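Local coordinates for probable L,D-transpeptidase 3 (Mycobacterium tuberculosis, PDB 6D4K), which is a probable L,D-transpeptidase of cell-wall biosynthesis, unable to make 3->3 cross-links from tetrapeptide stems but possibly attaching proteins to peptidoglycan, at residues 205-210 against 214-219; 60-65 against 78-83; 42-47 against 173-178. One frame throughout, in Å; residues are numbered along the deposited sequence. Where two conformers were deposited one is given.

Contact 1: residues 205-210 against 214-219; sequences DYAVRI and GLYVHS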
# COMPACT_ATOMS: atom_id res chain seq x y z
N ASP A 205 -12.85 -10.47 0.00
CA ASP A 205 -12.11 -11.68 0.34
C ASP A 205 -10.65 -11.39 0.65
O ASP A 205 -10.14 -11.75 1.72
CB ASP A 205 -12.23 -12.69 -0.80
CG ASP A 205 -12.06 -14.12 -0.34
OD1 ASP A 205 -11.52 -14.34 0.76
OD2 ASP A 205 -12.50 -15.03 -1.08
N TYR A 206 -9.94 -10.75 -0.29
CA TYR A 206 -8.55 -10.36 -0.11
C TYR A 206 -8.49 -8.85 -0.17
O TYR A 206 -9.04 -8.25 -1.10
CB TYR A 206 -7.66 -10.97 -1.21
CG TYR A 206 -7.65 -12.47 -1.22
CD1 TYR A 206 -6.71 -13.18 -0.49
CD2 TYR A 206 -8.59 -13.19 -1.94
CE1 TYR A 206 -6.70 -14.56 -0.48
CE2 TYR A 206 -8.59 -14.58 -1.94
CZ TYR A 206 -7.65 -15.26 -1.21
OH TYR A 206 -7.64 -16.64 -1.21
N ALA A 207 -7.85 -8.23 0.82
CA ALA A 207 -7.86 -6.77 0.92
C ALA A 207 -6.47 -6.27 1.30
O ALA A 207 -5.98 -6.56 2.40
CB ALA A 207 -8.89 -6.31 1.95
N VAL A 208 -5.86 -5.51 0.39
CA VAL A 208 -4.53 -4.93 0.58
C VAL A 208 -4.75 -3.43 0.75
O VAL A 208 -5.08 -2.73 -0.22
CB VAL A 208 -3.61 -5.23 -0.61
CG1 VAL A 208 -2.23 -4.65 -0.38
CG2 VAL A 208 -3.54 -6.73 -0.89
N ARG A 209 -4.61 -2.92 1.98
CA ARG A 209 -4.90 -1.51 2.25
C ARG A 209 -3.69 -0.67 1.86
O ARG A 209 -2.55 -0.98 2.23
CB ARG A 209 -5.18 -1.31 3.73
CG ARG A 209 -5.47 0.14 4.07
CD ARG A 209 -5.40 0.40 5.57
NE ARG A 209 -6.44 -0.30 6.30
CZ ARG A 209 -7.58 0.25 6.69
NH1 ARG A 209 -7.83 1.53 6.42
NH2 ARG A 209 -8.48 -0.47 7.35
N ILE A 210 -3.92 0.42 1.12
CA ILE A 210 -2.84 1.28 0.67
C ILE A 210 -2.97 2.73 1.13
O ILE A 210 -2.04 3.52 0.92
CB ILE A 210 -2.59 1.21 -0.86
CG1 ILE A 210 -3.82 1.68 -1.63
CG2 ILE A 210 -2.20 -0.19 -1.27
CD1 ILE A 210 -3.62 1.73 -3.14
N GLY A 214 -8.80 4.39 3.51
CA GLY A 214 -9.58 3.23 3.14
C GLY A 214 -9.51 2.82 1.68
O GLY A 214 -10.44 2.20 1.16
N LEU A 215 -8.41 3.15 1.01
CA LEU A 215 -8.18 2.70 -0.35
C LEU A 215 -7.53 1.33 -0.33
O LEU A 215 -6.59 1.09 0.44
CB LEU A 215 -7.24 3.69 -1.04
CG LEU A 215 -7.04 3.53 -2.54
CD1 LEU A 215 -8.37 3.77 -3.18
CD2 LEU A 215 -6.00 4.50 -3.07
N TYR A 216 -8.01 0.42 -1.18
CA TYR A 216 -7.53 -0.96 -1.19
C TYR A 216 -7.29 -1.43 -2.62
O TYR A 216 -7.93 -0.96 -3.57
CB TYR A 216 -8.55 -1.93 -0.59
CG TYR A 216 -8.78 -1.79 0.89
CD1 TYR A 216 -9.63 -0.82 1.40
CD2 TYR A 216 -8.19 -2.68 1.78
CE1 TYR A 216 -9.85 -0.70 2.77
CE2 TYR A 216 -8.41 -2.58 3.14
CZ TYR A 216 -9.24 -1.59 3.63
OH TYR A 216 -9.45 -1.50 5.00
N VAL A 217 -6.36 -2.38 -2.76
CA VAL A 217 -6.37 -3.35 -3.85
C VAL A 217 -7.10 -4.57 -3.32
O VAL A 217 -6.78 -5.07 -2.23
CB VAL A 217 -4.93 -3.73 -4.26
CG1 VAL A 217 -4.97 -4.71 -5.42
CG2 VAL A 217 -4.11 -2.50 -4.63
N HIS A 218 -8.09 -5.06 -4.06
CA HIS A 218 -8.89 -6.13 -3.48
C HIS A 218 -9.59 -6.94 -4.55
O HIS A 218 -9.69 -6.54 -5.72
CB HIS A 218 -9.89 -5.57 -2.46
CG HIS A 218 -10.99 -4.77 -3.07
ND1 HIS A 218 -12.20 -5.33 -3.45
CD2 HIS A 218 -11.08 -3.45 -3.37
CE1 HIS A 218 -12.98 -4.39 -3.95
NE2 HIS A 218 -12.32 -3.24 -3.91
N SER A 219 -10.09 -8.10 -4.13
CA SER A 219 -10.90 -8.96 -4.99
C SER A 219 -12.29 -8.36 -5.13
O SER A 219 -12.91 -7.95 -4.15
CB SER A 219 -11.02 -10.35 -4.38
OG SER A 219 -11.34 -10.26 -3.00
O HOH W 1 -14.04 -10.18 -2.71

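Contact 2: residues 60-65 against 78-83; sequences HAAERA and FEWLDN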
# COMPACT_ATOMS: atom_id res chain seq x y z
N HIS A 60 10.11 20.60 14.19
CA HIS A 60 11.38 20.61 13.48
C HIS A 60 12.52 20.17 14.39
O HIS A 60 13.39 19.40 13.97
CB HIS A 60 11.64 21.98 12.88
CG HIS A 60 10.76 22.27 11.70
ND1 HIS A 60 10.67 21.41 10.63
CD2 HIS A 60 9.91 23.29 11.45
CE1 HIS A 60 9.81 21.90 9.75
NE2 HIS A 60 9.34 23.04 10.22
N ALA A 61 12.52 20.62 15.64
CA ALA A 61 13.52 20.14 16.58
C ALA A 61 13.33 18.65 16.85
O ALA A 61 14.31 17.91 16.98
CB ALA A 61 13.48 20.97 17.86
N ALA A 62 12.08 18.18 16.94
CA ALA A 62 11.85 16.75 17.13
C ALA A 62 12.38 15.95 15.94
O ALA A 62 13.03 14.91 16.13
CB ALA A 62 10.36 16.48 17.39
N GLU A 63 12.16 16.43 14.71
CA GLU A 63 12.66 15.74 13.52
C GLU A 63 14.18 15.62 13.54
O GLU A 63 14.74 14.59 13.16
CB GLU A 63 12.21 16.49 12.27
CG GLU A 63 10.74 16.27 11.99
CD GLU A 63 10.17 17.24 10.98
OE1 GLU A 63 10.96 17.93 10.30
OE2 GLU A 63 8.92 17.32 10.90
N ARG A 64 14.86 16.66 14.01
CA ARG A 64 16.32 16.59 14.11
C ARG A 64 16.75 15.60 15.18
O ARG A 64 17.72 14.86 14.99
CB ARG A 64 16.89 17.99 14.36
CG ARG A 64 16.69 18.96 13.19
CD ARG A 64 17.55 20.20 13.29
NE ARG A 64 17.31 20.95 14.52
CZ ARG A 64 16.39 21.90 14.65
NH1 ARG A 64 15.61 22.24 13.64
NH2 ARG A 64 16.25 22.52 15.82
N ALA A 65 15.99 15.52 16.28
CA ALA A 65 16.34 14.59 17.34
C ALA A 65 16.19 13.15 16.89
O ALA A 65 16.88 12.27 17.41
CB ALA A 65 15.49 14.87 18.58
N PHE A 78 9.77 13.65 6.37
CA PHE A 78 8.95 13.41 7.55
C PHE A 78 7.51 13.82 7.30
O PHE A 78 7.24 14.88 6.73
CB PHE A 78 9.48 14.18 8.75
CG PHE A 78 10.72 13.59 9.37
CD1 PHE A 78 10.66 12.40 10.10
CD2 PHE A 78 11.95 14.23 9.26
CE1 PHE A 78 11.79 11.87 10.69
CE2 PHE A 78 13.09 13.69 9.84
CZ PHE A 78 13.01 12.52 10.56
N GLU A 79 6.58 12.98 7.76
CA GLU A 79 5.15 13.28 7.76
C GLU A 79 4.60 12.95 9.14
O GLU A 79 4.80 11.83 9.63
CB GLU A 79 4.40 12.43 6.73
CG GLU A 79 4.90 12.51 5.31
CD GLU A 79 4.11 11.60 4.39
OE1 GLU A 79 3.42 10.68 4.90
OE2 GLU A 79 4.16 11.81 3.16
N TRP A 80 3.91 13.89 9.76
CA TRP A 80 3.34 13.67 11.08
C TRP A 80 1.99 12.98 10.94
O TRP A 80 1.08 13.51 10.29
CB TRP A 80 3.26 14.98 11.87
CG TRP A 80 4.63 15.41 12.29
CD1 TRP A 80 5.56 16.05 11.53
CD2 TRP A 80 5.25 15.16 13.56
NE1 TRP A 80 6.72 16.23 12.24
CE2 TRP A 80 6.55 15.70 13.50
CE3 TRP A 80 4.82 14.54 14.74
CZ2 TRP A 80 7.45 15.63 14.57
CZ3 TRP A 80 5.69 14.49 15.82
CH2 TRP A 80 7.00 15.02 15.72
N LEU A 81 1.87 11.79 11.52
CA LEU A 81 0.61 11.04 11.50
C LEU A 81 -0.29 11.36 12.68
O LEU A 81 -1.52 11.23 12.57
CB LEU A 81 0.90 9.53 11.47
CG LEU A 81 1.82 9.05 10.35
CD1 LEU A 81 1.94 7.53 10.33
CD2 LEU A 81 1.34 9.57 9.02
N ASP A 82 0.30 11.76 13.80
CA ASP A 82 -0.40 12.15 15.02
C ASP A 82 0.56 13.04 15.78
O ASP A 82 1.72 13.20 15.38
CB ASP A 82 -0.80 10.92 15.84
CG ASP A 82 -2.09 11.11 16.64
OD1 ASP A 82 -2.46 12.26 16.97
OD2 ASP A 82 -2.73 10.08 16.95
N ASN A 83 0.09 13.62 16.89
CA ASN A 83 0.97 14.46 17.71
C ASN A 83 2.14 13.68 18.26
O ASN A 83 3.16 14.29 18.63
CB ASN A 83 0.22 15.06 18.91
CG ASN A 83 -0.97 15.88 18.51
OD1 ASN A 83 -0.86 16.79 17.69
ND2 ASN A 83 -2.12 15.57 19.10
O HOH W 2 7.28 17.53 8.29

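Contact 3: residues 42-47 against 173-178; sequences AHPVVV and SYTVLS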
# COMPACT_ATOMS: atom_id res chain seq x y z
N ALA A 42 9.32 -0.39 0.31
CA ALA A 42 9.07 1.03 0.55
C ALA A 42 8.62 1.29 1.98
O ALA A 42 8.01 2.33 2.25
CB ALA A 42 8.07 1.60 -0.46
N HIS A 43 8.94 0.40 2.91
CA HIS A 43 8.41 0.56 4.27
C HIS A 43 8.95 1.84 4.90
O HIS A 43 10.17 2.06 4.90
CB HIS A 43 8.76 -0.64 5.15
CG HIS A 43 7.89 -0.76 6.38
ND1 HIS A 43 7.92 0.17 7.40
CD2 HIS A 43 6.97 -1.69 6.74
CE1 HIS A 43 7.05 -0.19 8.34
NE2 HIS A 43 6.48 -1.32 7.97
N PRO A 44 8.10 2.70 5.45
CA PRO A 44 8.60 3.91 6.12
C PRO A 44 9.24 3.59 7.46
O PRO A 44 9.09 2.50 8.02
CB PRO A 44 7.33 4.75 6.30
CG PRO A 44 6.22 3.73 6.39
CD PRO A 44 6.63 2.66 5.39
N VAL A 45 9.96 4.57 7.98
CA VAL A 45 10.47 4.51 9.34
C VAL A 45 9.51 5.29 10.22
O VAL A 45 9.34 6.51 10.04
CB VAL A 45 11.91 5.04 9.43
CG1 VAL A 45 12.38 4.97 10.87
CG2 VAL A 45 12.83 4.22 8.50
N VAL A 46 8.85 4.61 11.14
CA VAL A 46 7.76 5.20 11.92
C VAL A 46 8.23 5.37 13.36
O VAL A 46 8.58 4.38 14.03
CB VAL A 46 6.48 4.36 11.84
CG1 VAL A 46 5.31 5.10 12.52
CG2 VAL A 46 6.15 4.03 10.39
N VAL A 47 8.25 6.61 13.83
CA VAL A 47 8.80 6.95 15.13
C VAL A 47 7.64 7.35 16.05
O VAL A 47 6.91 8.30 15.75
CB VAL A 47 9.82 8.10 15.01
CG1 VAL A 47 10.39 8.41 16.39
CG2 VAL A 47 10.94 7.75 14.00
N SER A 173 2.01 7.71 -5.21
CA SER A 173 2.86 6.63 -4.75
C SER A 173 2.41 6.23 -3.36
O SER A 173 2.37 7.07 -2.45
CB SER A 173 4.33 7.08 -4.73
OG SER A 173 5.20 5.99 -4.47
N TYR A 174 2.06 4.96 -3.19
CA TYR A 174 1.50 4.43 -1.95
C TYR A 174 2.34 3.26 -1.47
O TYR A 174 3.18 2.73 -2.19
CB TYR A 174 0.06 3.97 -2.18
CG TYR A 174 -0.84 5.04 -2.75
CD1 TYR A 174 -1.37 6.02 -1.93
CD2 TYR A 174 -1.15 5.07 -4.10
CE1 TYR A 174 -2.19 7.01 -2.45
CE2 TYR A 174 -1.97 6.05 -4.63
CZ TYR A 174 -2.49 7.02 -3.79
OH TYR A 174 -3.31 8.00 -4.31
N THR A 175 2.09 2.83 -0.23
CA THR A 175 2.70 1.62 0.27
C THR A 175 1.62 0.76 0.91
O THR A 175 0.60 1.27 1.40
CB THR A 175 3.84 1.88 1.27
OG1 THR A 175 3.30 2.41 2.48
CG2 THR A 175 4.89 2.84 0.69
N VAL A 176 1.84 -0.54 0.91
CA VAL A 176 0.90 -1.45 1.57
C VAL A 176 0.95 -1.23 3.07
O VAL A 176 1.99 -1.40 3.71
CB VAL A 176 1.20 -2.91 1.21
CG1 VAL A 176 0.31 -3.85 2.03
CG2 VAL A 176 1.03 -3.14 -0.27
N LEU A 177 -0.19 -0.84 3.65
CA LEU A 177 -0.31 -0.59 5.08
C LEU A 177 -0.76 -1.82 5.86
O LEU A 177 -0.40 -1.96 7.03
CB LEU A 177 -1.31 0.53 5.35
CG LEU A 177 -0.99 1.88 4.70
CD1 LEU A 177 -2.09 2.89 4.96
CD2 LEU A 177 0.36 2.42 5.18
N SER A 178 -1.57 -2.68 5.25
CA SER A 178 -2.06 -3.88 5.92
C SER A 178 -2.62 -4.82 4.87
O SER A 178 -2.89 -4.43 3.73
CB SER A 178 -3.13 -3.54 6.97
OG SER A 178 -4.31 -3.05 6.36

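Contact 1: residues 205-210 against 214-219
Ser-219 OG is held twice at the end of the hairpin, where the chain turns a corner at Asp-205 and Tyr-206: Tyr-206 N donates to it at 3.1 Å, almost straight (174°), and a water lies 2.7 Å from the same OG. That water also accepts from Asp-205 N and donates to Ser-219 O. A chi1 of 46° sets OG between the serine's own backbone N and carbonyl carbon, facing Tyr-206. Further along the antiparallel ladder, Val-208 and Val-217 form the hydrogen-bonded pair, with Val-208 N 2.8 Å from Val-217 O, and Ile-210 N reaches Leu-215 O at 2.8 Å.

On the sheet face that carries Ala-207, Arg-209, Tyr-216 and His-218, Tyr-216 leans across Arg-209, its CE2 3.5 Å from Arg-209 CB. The phenol oxygen sits over the guanidinium face, with the two planes 55° apart, and makes no hydrogen bond there. His-218, the predicted proton donor/acceptor, gives ND1 to Ser-219 O at 2.8 Å from above the carbonyl plane, which probably helps to hold the imidazole beside Cys-236, the predicted nucleophile and the residue faropenem modifies covalently.

Strand 172-180 pairs with 207-209 and strand 237-239 with 216-219, while helix 241-250 packs on Tyr-206, Val-208 and Ser-219.

Contact 2: residues 60-65 against 78-83
The bacterial Ig domain carries a short helix, 59-65, beside strand 76-80, an outermost strand of its four-stranded antiparallel sheet, and Glu-63 is the helix residue that meets both Phe-78 and Trp-80. These two aromatics are two positions apart on the strand, and the glutamate side chain runs in between them. Its aliphatic part covers one face of the Phe-78 ring in a CH-pi contact: Glu-63 CG stands 4.0 Å from the centroid of the Phe-78 ring and 26° off the normal. The carboxylate continues nearly flat to that ring, the planes differing by 17°.

Chi1 of -74° puts CG beside the backbone N, and the chain extends from there to the indole. Trp-80 NE1 donates to Glu-63 OE2 at 2.8 Å, its N-H pointing nearly straight at the oxygen, which lies in the indole plane and uses its anti lone pair. Ala-62, one residue earlier on the helix, adds an apolar touch: its CB meets the six-membered end of the indole at the edge, 4.0 Å from Trp-80 CH2. Val-86 of the neighbouring strand 85-90 touches both aromatics, and Trp-88 stacks edge-to-face with Phe-78. OE2 has a second donor, which probably helps to stabilise its negative charge: a water 3.1 Å from Glu-63 OE2 that also donates to Phe-78 O.

Contact 3: residues 42-47 against 173-178
Ala-42 and Thr-175 point their CB atoms at each other, and their methyl groups meet tip to tip, Ala-42 CB lying 3.6 Å from Thr-175 CG2. Thr-175 CG2 also rests against the alanine carbonyl, 3.5 Å from Ala-42 O, so one branch of Thr-175 carries almost the whole approach. With chi1 at 69°, CG2 lies beside the threonine backbone N and opposite the carbonyl carbon, while OG1, in the place between the backbone N and the carbonyl carbon, comes no nearer to Pro-44 than 4.4 Å, from Thr-175 OG1 to Pro-44 CD. No hydrogen bond crosses here.

The small patch joins two domains: residues 42-44 lead into strand 45-49 of the bacterial Ig domain, whereas 173-178 belong to strand 172-180 of the L,D-transpeptidase catalytic domain. Ala-42 is further tied to the catalytic side by a backbone hydrogen bond with Gly-254 and by packing on Pro-256.

Within residues 42-47 a side chain bonds back to the backbone. The CB of His-43 points away from residues 173-178, and its ring bends back along its own segment, His-43 ND1 donating to Pro-44 O at 2.7 Å; the acceptor lies in the imidazole plane, and the bond arrives on a carbonyl lone pair. His-43 O in turn accepts from Trp-94 NE1.

Overall arrangement
Contact 2 lies within the bacterial Ig domain, contact 1 within the catalytic domain, and contact 3 bridges the two. Along the chain, contact 2 is nested inside the long loop that contact 3 closes, and contact 1 follows both. The centres of contacts 1 and 2 are about 29 Å apart, with the centre of contact 3 about 15 Å from the first and about 16 Å from the second. Strands 172-180 and 207-209 are neighbours in the catalytic sheet, where Arg-209 pairs through its backbone with Leu-177 and Ser-178. Strands 45-49 and 76-80 share the Ig sheet. The interdomain contact is therefore linked through sheet neighbours to the hairpin bearing the predicted catalytic histidine.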